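Local coordinates for protein exopolygalacturonase (Yersinia enterocolitica, PDB 2UVF) that probably hydrolyses the polygalacturonate of pectin from a chain end, releasing digalacturonic acid, at residues Val54-Ala59 / Trp425-Tyr430; Asn364-Gly369 / Met392-Phe397; Ile66-Ile71 / Leu78-Asp83; Gln39-Pro44 / Lys144-Lys149. All blocks are in the same frame, centred on the assembly; numbering follows the deposited sequence.

Overall arrangement
The four contacts run from the fibronectin type III domain into the right-handed parallel beta-helix typical of family 28. Interaction 1 is the interface itself, where strand 53-58 crosses the outer side of the helix. Interaction 2, its centre 8 Å from that of interaction 1, joins two successive rungs; Asn429 bonds to its backbone at Val393 O and Asn396 N. Interactions 3 and 4 lie within the small domain, centres 16 Å apart: Ile71 faces strand 53-58 across the sandwich, strand 39-42 pairs beside it, and strand 146-149 shares the sheet of strand 66-73. Pro44 also touches Met392 and Phe394. No sugar-pocket residue belongs to these segments; the Val393 side chain is about 13 Å from bound galacturonate.

Interaction 1: residues Val54-Ala59 / Trp425-Tyr430; sequences VLVWKA and WLFNNY
This is a buried, mainly apolar interface between domains: strand 54-58 of the fibronectin type III domain crosses strand 425-427 of the beta-helix. The two run at 102° with their axes 10.6 Å apart, too far for backbone pairing, so side chains bridge the gap. Val56 is the centre of it. Its two methyls divide the work: CG1, anti to the carbonyl carbon, meets the rim of Phe427 at CZ from 3.6 Å, at the ring edge, whereas CG2 reaches tip to tip toward Trp425, with CZ3 3.9 Å away. A beta-branched valine suits the place because it offers one methyl to each aromatic ring. Those two rings are themselves layered. Phe427 CE2 sits 3.4 Å above the plane of the Trp425 indole, over its centre, and the Phe427 CG lies in the crowded position between backbone N and carbonyl carbon (chi1 63°), while that of Trp425 is anti to N (chi1 -177°). The carbonyl of Trp57 comes to the edge of the indole, its O 3.5 Å from Trp425 CZ2. Lys58 lays its CG near Trp425 CZ2, and its ammonium is at most a long, weak cation-pi partner of the five-membered ring. The indole N-H is taken by Glu454. With no hydrogen bond passing between the two segments, their contact probably depends chiefly on shape and the exclusion of water, while the weakly positive C-H edge of the indole suits the carbonyl oxygen of Trp57, whose hydrogen bond goes to Gln113 NE2.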
loop_
_atom_site.group_PDB
_atom_site.type_symbol
_atom_site.label_atom_id
_atom_site.label_comp_id
_atom_site.label_asym_id
_atom_site.label_seq_id
_atom_site.Cartn_x
_atom_site.Cartn_y
_atom_site.Cartn_z
ATOM N N VAL A 54 7.270 1.241 18.607
ATOM C CA VAL A 54 6.366 2.110 17.841
ATOM C C VAL A 54 4.937 2.017 18.405
ATOM O O VAL A 54 4.396 0.920 18.571
ATOM C CB VAL A 54 6.373 1.763 16.312
ATOM C CG1 VAL A 54 5.522 2.758 15.506
ATOM C CG2 VAL A 54 7.789 1.735 15.756
ATOM N N LEU A 55 4.334 3.173 18.684
ATOM C CA LEU A 55 2.944 3.256 19.146
ATOM C C LEU A 55 2.013 3.848 18.089
ATOM O O LEU A 55 2.388 4.765 17.362
ATOM C CB LEU A 55 2.847 4.118 20.413
ATOM C CG LEU A 55 3.693 3.793 21.652
ATOM C CD1 LEU A 55 3.817 5.043 22.541
ATOM C CD2 LEU A 55 3.130 2.605 22.421
ATOM N N VAL A 56 0.797 3.313 18.010
ATOM C CA VAL A 56 -0.260 3.888 17.185
ATOM C C VAL A 56 -1.567 3.873 17.955
ATOM O O VAL A 56 -1.693 3.170 18.951
ATOM C CB VAL A 56 -0.443 3.164 15.808
ATOM C CG1 VAL A 56 0.853 3.149 15.001
ATOM C CG2 VAL A 56 -1.001 1.778 15.986
ATOM N N TRP A 57 -2.543 4.639 17.484
ATOM C CA TRP A 57 -3.820 4.777 18.166
ATOM C C TRP A 57 -4.812 5.270 17.162
ATOM O O TRP A 57 -4.414 5.844 16.142
ATOM C CB TRP A 57 -3.733 5.790 19.342
ATOM C CG TRP A 57 -3.249 7.150 18.931
ATOM C CD1 TRP A 57 -4.015 8.200 18.488
ATOM C CD2 TRP A 57 -1.884 7.608 18.907
ATOM N NE1 TRP A 57 -3.205 9.275 18.178
ATOM C CE2 TRP A 57 -1.899 8.944 18.438
ATOM C CE3 TRP A 57 -0.650 7.018 19.231
ATOM C CZ2 TRP A 57 -0.727 9.700 18.281
ATOM C CZ3 TRP A 57 0.521 7.780 19.075
ATOM C CH2 TRP A 57 0.470 9.104 18.606
ATOM N N LYS A 58 -6.091 5.064 17.456
ATOM C CA LYS A 58 -7.184 5.673 16.696
ATOM C C LYS A 58 -7.404 7.180 16.938
ATOM O O LYS A 58 -7.437 7.672 18.085
ATOM C CB LYS A 58 -8.485 4.914 16.944
ATOM C CG LYS A 58 -8.496 3.526 16.303
ATOM C CD LYS A 58 -9.838 2.789 16.491
ATOM C CE LYS A 58 -10.993 3.422 15.711
ATOM N NZ LYS A 58 -10.745 3.406 14.251
ATOM N N ALA A 59 -7.531 7.909 15.837
ATOM C CA ALA A 59 -8.084 9.254 15.840
ATOM C C ALA A 59 -9.544 9.080 15.454
ATOM O O ALA A 59 -9.851 8.178 14.672
ATOM C CB ALA A 59 -7.359 10.128 14.824
ATOM N N TRP A 425 -5.719 -0.807 7.636
ATOM C CA TRP A 425 -5.748 0.520 8.228
ATOM C C TRP A 425 -4.625 1.336 7.602
ATOM O O TRP A 425 -3.450 1.019 7.725
ATOM C CB TRP A 425 -5.726 0.400 9.755
ATOM C CG TRP A 425 -5.820 1.645 10.574
ATOM C CD1 TRP A 425 -6.376 2.844 10.233
ATOM C CD2 TRP A 425 -5.325 1.792 11.905
ATOM N NE1 TRP A 425 -6.241 3.747 11.276
ATOM C CE2 TRP A 425 -5.613 3.115 12.320
ATOM C CE3 TRP A 425 -4.669 0.927 12.797
ATOM C CZ2 TRP A 425 -5.269 3.589 13.588
ATOM C CZ3 TRP A 425 -4.326 1.402 14.062
ATOM C CH2 TRP A 425 -4.633 2.722 14.445
ATOM N N LEU A 426 -5.005 2.342 6.837
ATOM C CA LEU A 426 -4.002 3.067 6.036
ATOM C C LEU A 426 -3.978 4.519 6.482
ATOM O O LEU A 426 -4.888 5.260 6.175
ATOM C CB LEU A 426 -4.313 2.948 4.525
ATOM C CG LEU A 426 -4.544 1.574 3.840
ATOM C CD1 LEU A 426 -3.508 0.519 4.260
ATOM C CD2 LEU A 426 -5.952 1.055 4.067
ATOM N N PHE A 427 -2.941 4.910 7.225
ATOM C CA PHE A 427 -2.893 6.241 7.830
ATOM C C PHE A 427 -1.515 6.921 7.773
ATOM O O PHE A 427 -0.499 6.256 7.706
ATOM C CB PHE A 427 -3.470 6.216 9.270
ATOM C CG PHE A 427 -2.691 5.352 10.253
ATOM C CD1 PHE A 427 -1.730 5.922 11.090
ATOM C CD2 PHE A 427 -2.943 3.982 10.365
ATOM C CE1 PHE A 427 -1.007 5.147 12.021
ATOM C CE2 PHE A 427 -2.226 3.184 11.282
ATOM C CZ PHE A 427 -1.258 3.768 12.108
ATOM N N ASN A 428 -1.509 8.251 7.812
ATOM C CA ASN A 428 -0.280 9.057 7.842
ATOM C C ASN A 428 0.696 8.767 6.692
ATOM O O ASN A 428 1.919 8.757 6.879
ATOM C CB ASN A 428 0.424 8.957 9.212
ATOM C CG ASN A 428 -0.464 9.413 10.372
ATOM O OD1 ASN A 428 -1.479 10.104 10.172
ATOM N ND2 ASN A 428 -0.080 9.040 11.583
ATOM N N ASN A 429 0.142 8.518 5.508
ATOM C CA ASN A 429 0.956 8.262 4.305
ATOM C C ASN A 429 0.919 9.457 3.437
ATOM O O ASN A 429 -0.056 10.246 3.473
ATOM C CB ASN A 429 0.436 7.047 3.512
ATOM C CG ASN A 429 0.446 5.795 4.335
ATOM O OD1 ASN A 429 1.497 5.288 4.628
ATOM N ND2 ASN A 429 -0.736 5.312 4.751
ATOM N N TYR A 430 1.994 9.604 2.665
ATOM C CA TYR A 430 2.017 10.582 1.574
ATOM C C TYR A 430 2.012 9.870 0.212
ATOM O O TYR A 430 2.948 9.163 -0.125
ATOM C CB TYR A 430 3.249 11.456 1.709
ATOM C CG TYR A 430 3.325 12.612 0.742
ATOM C CD1 TYR A 430 2.693 13.814 1.013
ATOM C CD2 TYR A 430 4.070 12.508 -0.436
ATOM C CE1 TYR A 430 2.798 14.889 0.115
ATOM C CE2 TYR A 430 4.171 13.543 -1.317
ATOM C CZ TYR A 430 3.542 14.740 -1.047
ATOM O OH TYR A 430 3.681 15.797 -1.946
#

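Interaction 2: residues Asn364-Gly369 / Met392-Phe397; sequences NVVANG and MVFNNF
The Phe394 ring carries the amide of Asn368 over one face, the two planes only 20° apart and stacked, while Val366 CG1 comes in obliquely with CE2 3.9 Å away. Asn368 CB also stands over that face, a CH-pi contact 4.3 Å from the ring centroid, and its OD1 lies 3.4 Å from Phe394 CE1. Both torsions serve this stack: CG of Asn368 is anti to its backbone N (chi1 176°), and Phe394 holds CG in the crowded position (chi1 67°), which folds the ring toward the preceding rung. Phe427 of the following rung meets Phe394 with its ring nearly parallel, and Asn368 ND2 is hydrogen-bonded to Tyr343 OH. On the other side of the sheet Ala367 CB meets Val393 CG2 at 3.9 Å; two small apolar groups suit the inside of the coil. Strands 365-368 and 392-394 are parallel and in register. Ala367 N gives a nearly straight bond to Met392 O (2.9 Å), and Phe394 N approaches Ala367 O almost along its C=O axis. Gly369 N then bonds to Phe394 O, 3.0 Å away, at the turn, where positive phi favours glycine. Asn396 ND2 adds a second donor to Phe394 O from above the carbonyl plane, while its OD1 accepts a hydrogen bond from His372 NE2. Such rungs define the parallel beta-helix: backbone polarity is met coil to coil, and the Asn368-Phe394 stack, with a carbonyl, Phe394 O, gripped by two N-H donors, helps set the register of these two rungs.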
loop_
_atom_site.group_PDB
_atom_site.type_symbol
_atom_site.label_atom_id
_atom_site.label_comp_id
_atom_site.label_asym_id
_atom_site.label_seq_id
_atom_site.Cartn_x
_atom_site.Cartn_y
_atom_site.Cartn_z
ATOM N N ASN A 364 -1.540 -10.091 10.118
ATOM C CA ASN A 364 -0.776 -9.170 10.971
ATOM C C ASN A 364 0.457 -8.593 10.290
ATOM O O ASN A 364 1.580 -8.844 10.712
ATOM C CB ASN A 364 -0.401 -9.857 12.294
ATOM C CG ASN A 364 -1.564 -10.608 12.901
ATOM O OD1 ASN A 364 -2.734 -10.209 12.747
ATOM N ND2 ASN A 364 -1.262 -11.732 13.566
ATOM N N VAL A 365 0.233 -7.873 9.195
ATOM C CA VAL A 365 1.301 -7.235 8.417
ATOM C C VAL A 365 1.347 -5.763 8.788
ATOM O O VAL A 365 0.308 -5.135 8.925
ATOM C CB VAL A 365 1.063 -7.326 6.892
ATOM C CG1 VAL A 365 2.161 -6.575 6.129
ATOM C CG2 VAL A 365 0.933 -8.809 6.423
ATOM N N VAL A 366 2.557 -5.232 8.944
ATOM C CA VAL A 366 2.758 -3.797 9.180
ATOM C C VAL A 366 3.793 -3.248 8.206
ATOM O O VAL A 366 4.893 -3.810 8.076
ATOM C CB VAL A 366 3.155 -3.494 10.675
ATOM C CG1 VAL A 366 3.557 -1.988 10.872
ATOM C CG2 VAL A 366 2.011 -3.848 11.596
ATOM N N ALA A 367 3.439 -2.166 7.505
ATOM C CA ALA A 367 4.425 -1.406 6.725
ATOM C C ALA A 367 4.625 0.018 7.266
ATOM O O ALA A 367 3.760 0.875 7.148
ATOM C CB ALA A 367 4.080 -1.408 5.223
ATOM N N ASN A 368 5.789 0.250 7.861
ATOM C CA ASN A 368 6.077 1.495 8.541
ATOM C C ASN A 368 7.229 2.259 7.860
ATOM O O ASN A 368 8.382 1.862 7.953
ATOM C CB ASN A 368 6.430 1.197 10.012
ATOM C CG ASN A 368 6.837 2.447 10.801
ATOM O OD1 ASN A 368 6.627 3.580 10.365
ATOM N ND2 ASN A 368 7.405 2.233 11.990
ATOM N N GLY A 369 6.901 3.350 7.174
ATOM C CA GLY A 369 7.915 4.287 6.722
ATOM C C GLY A 369 8.750 3.811 5.566
ATOM O O GLY A 369 9.957 4.116 5.475
ATOM N N MET A 392 -1.688 -2.988 8.001
ATOM C CA MET A 392 -1.527 -1.602 8.428
ATOM C C MET A 392 -0.395 -0.983 7.638
ATOM O O MET A 392 0.636 -1.606 7.489
ATOM C CB MET A 392 -1.162 -1.587 9.902
ATOM C CG MET A 392 -1.423 -0.306 10.592
ATOM S SD MET A 392 -0.597 -0.363 12.192
ATOM C CE MET A 392 -1.671 -1.453 13.131
ATOM N N VAL A 393 -0.628 0.210 7.091
ATOM C CA VAL A 393 0.391 0.977 6.395
ATOM C C VAL A 393 0.378 2.430 6.884
ATOM O O VAL A 393 -0.611 3.151 6.719
ATOM C CB VAL A 393 0.165 0.935 4.859
ATOM C CG1 VAL A 393 1.081 1.913 4.133
ATOM C CG2 VAL A 393 0.368 -0.467 4.304
ATOM N N PHE A 394 1.491 2.867 7.469
ATOM C CA PHE A 394 1.623 4.245 7.908
ATOM C C PHE A 394 3.023 4.796 7.668
ATOM O O PHE A 394 3.983 4.030 7.551
ATOM C CB PHE A 394 1.190 4.405 9.376
ATOM C CG PHE A 394 2.077 3.706 10.394
ATOM C CD1 PHE A 394 2.967 4.443 11.163
ATOM C CD2 PHE A 394 1.933 2.337 10.659
ATOM C CE1 PHE A 394 3.749 3.836 12.146
ATOM C CE2 PHE A 394 2.715 1.706 11.642
ATOM C CZ PHE A 394 3.628 2.456 12.378
ATOM N N ASN A 395 3.108 6.120 7.561
ATOM C CA ASN A 395 4.358 6.849 7.293
ATOM C C ASN A 395 5.068 6.528 5.993
ATOM O O ASN A 395 6.229 6.884 5.824
ATOM C CB ASN A 395 5.339 6.736 8.472
ATOM C CG ASN A 395 4.786 7.353 9.733
ATOM O OD1 ASN A 395 3.655 7.891 9.750
ATOM N ND2 ASN A 395 5.550 7.239 10.821
ATOM N N ASN A 396 4.366 5.884 5.073
ATOM C CA ASN A 396 4.938 5.518 3.774
ATOM C C ASN A 396 4.995 6.716 2.848
ATOM O O ASN A 396 4.144 7.578 2.904
ATOM C CB ASN A 396 4.113 4.392 3.117
ATOM C CG ASN A 396 4.520 2.984 3.566
ATOM O OD1 ASN A 396 4.598 2.063 2.747
ATOM N ND2 ASN A 396 4.773 2.809 4.848
ATOM N N PHE A 397 6.022 6.786 2.014
ATOM C CA PHE A 397 6.024 7.673 0.854
ATOM C C PHE A 397 5.753 6.801 -0.390
ATOM O O PHE A 397 6.412 5.795 -0.573
ATOM C CB PHE A 397 7.375 8.402 0.742
ATOM C CG PHE A 397 7.548 9.232 -0.525
ATOM C CD1 PHE A 397 7.249 10.595 -0.540
ATOM C CD2 PHE A 397 8.061 8.655 -1.689
ATOM C CE1 PHE A 397 7.427 11.348 -1.687
ATOM C CE2 PHE A 397 8.238 9.405 -2.842
ATOM C CZ PHE A 397 7.921 10.749 -2.840
#

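Interaction 3: residues Ile66-Ile71 / Leu78-Asp83; sequences IVDYQI and LGKASD
Asp68 turns its carboxylate across to the start of helix 81-88 and meets Ser82 with both oxygens. OD2 accepts from the Ser82 hydroxyl OG at 2.7 Å and OD1 from Ser82 N at 3.2 Å, each through its syn lone pair, so hydroxyl and amide of one residue are held by the two arms of one acid. Ser82 OG sits between backbone N and carbonyl carbon (chi1 59°), the position that brings it beside its own N-H. OD1 has a second donor, Tyr69 N, which comes from above the carboxylate plane at 2.9 Å. Next along the hairpin, Gln70 and Lys80 lie side by side pointing the same way, facing one another as a non-hydrogen-bonded antiparallel pair; the amide of Gln70 is bonded to Gln133 of strand 125-134. The Lys80 methylenes pass Asp68, with CD 3.7 Å from OD2, but the charged ends do not touch. On the opposite side of the sheet Ile71 crosses Leu78 at about a right angle, its CG2 3.8 Å from Leu78 CD1, and Ile71 also packs on Leu55 and Trp57 of the facing sheet. Backbone bonds complete the hairpin: Ala81 N to Tyr69 O (174°) and Leu78 N to Ile71 O. Leu78 and Gly79 both face Ile71, a classic beta bulge, and the backbone angles of Gly79 call for glycine. An aspartate bound to an amide and a hydroxyl at the N-terminal, positive end of the helix dipole probably keeps its charge.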
loop_
_atom_site.group_PDB
_atom_site.type_symbol
_atom_site.label_atom_id
_atom_site.label_comp_id
_atom_site.label_asym_id
_atom_site.label_seq_id
_atom_site.Cartn_x
_atom_site.Cartn_y
_atom_site.Cartn_z
ATOM N N ILE A 66 -8.939 18.718 17.413
ATOM C CA ILE A 66 -7.709 18.034 17.809
ATOM C C ILE A 66 -6.590 18.476 16.872
ATOM O O ILE A 66 -6.682 18.285 15.665
ATOM C CB ILE A 66 -7.879 16.477 17.776
ATOM C CG1 ILE A 66 -9.149 16.065 18.536
ATOM C CG2 ILE A 66 -6.634 15.771 18.347
ATOM C CD1 ILE A 66 -9.729 14.703 18.166
ATOM N N VAL A 67 -5.541 19.073 17.424
ATOM C CA VAL A 67 -4.449 19.593 16.599
ATOM C C VAL A 67 -3.155 18.772 16.718
ATOM O O VAL A 67 -2.219 18.983 15.953
ATOM C CB VAL A 67 -4.179 21.118 16.854
ATOM C CG1 VAL A 67 -5.378 21.951 16.457
ATOM C CG2 VAL A 67 -3.785 21.387 18.319
ATOM N N ASP A 68 -3.139 17.818 17.651
ATOM C CA ASP A 68 -1.952 17.026 17.981
ATOM C C ASP A 68 -2.288 15.959 19.029
ATOM O O ASP A 68 -3.408 15.906 19.528
ATOM C CB ASP A 68 -0.835 17.935 18.504
ATOM C CG ASP A 68 0.540 17.530 18.007
ATOM O OD1 ASP A 68 0.759 16.350 17.658
ATOM O OD2 ASP A 68 1.417 18.406 17.969
ATOM N N TYR A 69 -1.308 15.108 19.341
ATOM C CA TYR A 69 -1.407 14.109 20.418
ATOM C C TYR A 69 -0.097 14.097 21.200
ATOM O O TYR A 69 0.968 14.340 20.618
ATOM C CB TYR A 69 -1.664 12.711 19.849
ATOM C CG TYR A 69 -3.073 12.490 19.367
ATOM C CD1 TYR A 69 -4.058 11.980 20.221
ATOM C CD2 TYR A 69 -3.430 12.781 18.046
ATOM C CE1 TYR A 69 -5.366 11.777 19.776
ATOM C CE2 TYR A 69 -4.730 12.578 17.593
ATOM C CZ TYR A 69 -5.694 12.084 18.454
ATOM O OH TYR A 69 -6.970 11.882 17.973
ATOM N N GLN A 70 -0.176 13.822 22.507
ATOM C CA GLN A 70 1.004 13.821 23.383
ATOM C C GLN A 70 1.174 12.464 24.035
ATOM O O GLN A 70 0.195 11.852 24.457
ATOM C CB GLN A 70 0.873 14.868 24.490
ATOM C CG GLN A 70 0.770 16.311 24.028
ATOM C CD GLN A 70 0.944 17.299 25.182
ATOM O OE1 GLN A 70 0.969 16.909 26.361
ATOM N NE2 GLN A 70 1.054 18.581 24.852
ATOM N N ILE A 71 2.423 12.021 24.156
ATOM C CA ILE A 71 2.728 10.642 24.554
ATOM C C ILE A 71 3.544 10.585 25.849
ATOM O O ILE A 71 4.573 11.231 25.966
ATOM C CB ILE A 71 3.410 9.843 23.385
ATOM C CG1 ILE A 71 2.392 9.531 22.281
ATOM C CG2 ILE A 71 4.014 8.542 23.878
ATOM C CD1 ILE A 71 2.179 10.648 21.271
ATOM N N LEU A 78 6.880 12.221 26.824
ATOM C CA LEU A 78 7.918 11.818 25.867
ATOM C C LEU A 78 8.015 12.787 24.687
ATOM O O LEU A 78 9.086 12.947 24.076
ATOM C CB LEU A 78 7.681 10.377 25.379
ATOM C CG LEU A 78 7.785 9.276 26.443
ATOM C CD1 LEU A 78 7.136 7.988 25.971
ATOM C CD2 LEU A 78 9.235 9.032 26.847
ATOM N N GLY A 79 6.893 13.429 24.367
ATOM C CA GLY A 79 6.837 14.395 23.274
ATOM C C GLY A 79 5.510 14.450 22.539
ATOM O O GLY A 79 4.524 13.851 22.963
ATOM N N LYS A 80 5.497 15.172 21.419
ATOM C CA LYS A 80 4.282 15.321 20.590
ATOM C C LYS A 80 4.357 14.457 19.329
ATOM O O LYS A 80 5.440 14.286 18.753
ATOM C CB LYS A 80 4.055 16.793 20.221
ATOM C CG LYS A 80 4.087 17.734 21.412
ATOM C CD LYS A 80 3.133 18.891 21.262
ATOM C CE LYS A 80 3.846 20.143 20.791
ATOM N NZ LYS A 80 3.271 21.401 21.393
ATOM N N ALA A 81 3.209 13.923 18.911
ATOM C CA ALA A 81 3.109 13.112 17.684
ATOM C C ALA A 81 3.718 13.807 16.466
ATOM O O ALA A 81 4.523 13.208 15.743
ATOM C CB ALA A 81 1.656 12.720 17.412
ATOM N N SER A 82 3.354 15.082 16.274
ATOM C CA SER A 82 3.851 15.925 15.174
ATOM C C SER A 82 5.378 16.012 15.091
ATOM O O SER A 82 5.951 15.758 14.026
ATOM C CB SER A 82 3.267 17.334 15.277
ATOM O OG SER A 82 3.624 17.937 16.516
ATOM N N ASP A 83 6.027 16.379 16.202
ATOM C CA ASP A 83 7.494 16.515 16.266
ATOM C C ASP A 83 8.208 15.163 16.179
ATOM O O ASP A 83 9.303 15.055 15.625
ATOM C CB ASP A 83 7.940 17.258 17.549
ATOM C CG ASP A 83 7.186 18.588 17.781
ATOM O OD1 ASP A 83 7.025 19.398 16.826
ATOM O OD2 ASP A 83 6.774 18.829 18.944
#

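Interaction 4: residues Gln39-Pro44 / Lys144-Lys149; sequences QQLQVP and KPITAK
Segments 39-44 and 144-149 pass each other without any backbone hydrogen bond between them, their nearest CA atoms, those of Gln42 and Ile146, lying 6.9 Å apart, so they are joined by side chains packing on each other and on the backbone of 41-42. Ile146 is the hub. Its CG1 occupies the crowded position between backbone N and carbonyl carbon (chi1 71°). The longer branch runs obliquely past Leu41 CD2 with CG1, 3.8 Å away, and on to Val43 CG2 at 3.9 Å and to the CA of Gln42 with CD1, while the shorter branch, CG2, lies against the carbonyl of Leu41, 3.4 Å from its O. Val43 CG2, anti to the carbonyl carbon, also touches Ala148 CB at 3.8 Å; the short alanine side chain lets this methyl come close to strand 146-149. A branched isoleucine suits the middle, since its branches can touch Leu41 and Val43 at once. Gln42 points the other way, and its NE2 bonds back to Gln40 O at 2.9 Å, nearly straight (172°), with the oxygen in its amide plane, which ties the end of the side chain back to the backbone of Gln40. The contact closes one side of the fibronectin type III sandwich, edge strand on edge strand: strand 39-42 is paired with strand 53-58 through Gln39 and Gln42, strand 146-149 with strand 125-134 through Ile146 and Ala148, and Leu41 reaches inward to Leu55 and Phe128.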
loop_
_atom_site.group_PDB
_atom_site.type_symbol
_atom_site.label_atom_id
_atom_site.label_comp_id
_atom_site.label_asym_id
_atom_site.label_seq_id
_atom_site.Cartn_x
_atom_site.Cartn_y
_atom_site.Cartn_z
ATOM N N GLN A 39 -8.640 6.309 21.752
ATOM C CA GLN A 39 -8.959 4.885 21.761
ATOM C C GLN A 39 -7.873 4.054 21.107
ATOM O O GLN A 39 -7.313 4.436 20.077
ATOM C CB GLN A 39 -10.303 4.614 21.074
ATOM C CG GLN A 39 -11.498 5.201 21.792
ATOM C CD GLN A 39 -12.811 4.989 21.045
ATOM O OE1 GLN A 39 -12.872 4.269 20.030
ATOM N NE2 GLN A 39 -13.879 5.621 21.549
ATOM N N GLN A 40 -7.577 2.925 21.742
ATOM C CA GLN A 40 -6.778 1.835 21.172
ATOM C C GLN A 40 -5.303 2.142 20.915
ATOM O O GLN A 40 -4.778 1.803 19.855
ATOM C CB GLN A 40 -7.463 1.244 19.928
ATOM C CG GLN A 40 -8.916 0.856 20.184
ATOM C CD GLN A 40 -9.612 0.259 18.976
ATOM O OE1 GLN A 40 -9.005 -0.471 18.183
ATOM N NE2 GLN A 40 -10.898 0.556 18.839
ATOM N N LEU A 41 -4.629 2.747 21.893
ATOM C CA LEU A 41 -3.179 2.850 21.840
ATOM C C LEU A 41 -2.681 1.419 21.718
ATOM O O LEU A 41 -3.239 0.522 22.347
ATOM C CB LEU A 41 -2.606 3.527 23.093
ATOM C CG LEU A 41 -1.073 3.552 23.234
ATOM C CD1 LEU A 41 -0.423 4.388 22.132
ATOM C CD2 LEU A 41 -0.623 4.043 24.607
ATOM N N GLN A 42 -1.662 1.193 20.895
ATOM C CA GLN A 42 -1.163 -0.158 20.659
ATOM C C GLN A 42 0.216 -0.133 20.037
ATOM O O GLN A 42 0.638 0.879 19.492
ATOM C CB GLN A 42 -2.120 -0.929 19.740
ATOM C CG GLN A 42 -2.140 -0.394 18.319
ATOM C CD GLN A 42 -3.335 -0.835 17.534
ATOM O OE1 GLN A 42 -3.234 -1.737 16.709
ATOM N NE2 GLN A 42 -4.481 -0.197 17.771
ATOM N N VAL A 43 0.920 -1.249 20.141
ATOM C CA VAL A 43 2.123 -1.482 19.357
ATOM C C VAL A 43 1.667 -2.270 18.128
ATOM O O VAL A 43 1.036 -3.323 18.281
ATOM C CB VAL A 43 3.198 -2.287 20.136
ATOM C CG1 VAL A 43 4.495 -2.386 19.336
ATOM C CG2 VAL A 43 3.464 -1.648 21.493
ATOM N N PRO A 44 1.909 -1.728 16.914
ATOM C CA PRO A 44 1.692 -2.518 15.701
ATOM C C PRO A 44 2.582 -3.760 15.708
ATOM O O PRO A 44 3.672 -3.742 16.292
ATOM C CB PRO A 44 2.105 -1.554 14.568
ATOM C CG PRO A 44 1.967 -0.188 15.168
ATOM C CD PRO A 44 2.354 -0.356 16.609
ATOM N N LYS A 144 -6.447 4.538 27.854
ATOM C CA LYS A 144 -6.137 3.380 28.692
ATOM C C LYS A 144 -4.650 3.073 28.484
ATOM O O LYS A 144 -4.139 3.204 27.362
ATOM C CB LYS A 144 -7.009 2.172 28.340
ATOM C CG LYS A 144 -8.497 2.368 28.611
ATOM C CD LYS A 144 -9.110 1.135 29.302
ATOM C CE LYS A 144 -10.633 1.114 29.203
ATOM N NZ LYS A 144 -11.103 0.967 27.787
ATOM N N PRO A 145 -3.933 2.707 29.563
ATOM C CA PRO A 145 -2.512 2.451 29.370
ATOM C C PRO A 145 -2.213 1.162 28.599
ATOM O O PRO A 145 -3.065 0.269 28.500
ATOM C CB PRO A 145 -1.978 2.340 30.805
ATOM C CG PRO A 145 -3.134 1.966 31.623
ATOM C CD PRO A 145 -4.346 2.544 30.971
ATOM N N ILE A 146 -1.017 1.088 28.032
ATOM C CA ILE A 146 -0.483 -0.177 27.571
ATOM C C ILE A 146 0.911 -0.364 28.150
ATOM O O ILE A 146 1.672 0.598 28.315
ATOM C CB ILE A 146 -0.506 -0.372 25.994
ATOM C CG1 ILE A 146 0.510 0.518 25.274
ATOM C CG2 ILE A 146 -1.913 -0.194 25.418
ATOM C CD1 ILE A 146 0.881 -0.020 23.897
ATOM N N THR A 147 1.215 -1.607 28.496
ATOM C CA THR A 147 2.566 -2.014 28.845
ATOM C C THR A 147 3.109 -2.761 27.639
ATOM O O THR A 147 2.394 -3.570 27.023
ATOM C CB THR A 147 2.569 -2.959 30.062
ATOM O OG1 THR A 147 1.418 -2.689 30.877
ATOM C CG2 THR A 147 3.858 -2.814 30.885
ATOM N N ALA A 148 4.363 -2.479 27.290
ATOM C CA ALA A 148 5.025 -3.176 26.201
ATOM C C ALA A 148 6.498 -3.393 26.512
ATOM O O ALA A 148 7.192 -2.497 27.009
ATOM C CB ALA A 148 4.850 -2.427 24.891
ATOM N N LYS A 149 6.970 -4.595 26.201
ATOM C CA LYS A 149 8.338 -4.979 26.495
ATOM C C LYS A 149 9.186 -5.014 25.227
ATOM O O LYS A 149 8.797 -5.617 24.223
ATOM C CB LYS A 149 8.355 -6.344 27.207
ATOM C CG LYS A 149 9.639 -6.656 27.980
ATOM C CD LYS A 149 9.468 -7.866 28.888
ATOM C CE LYS A 149 9.636 -9.188 28.136
ATOM N NZ LYS A 149 11.071 -9.577 27.982
#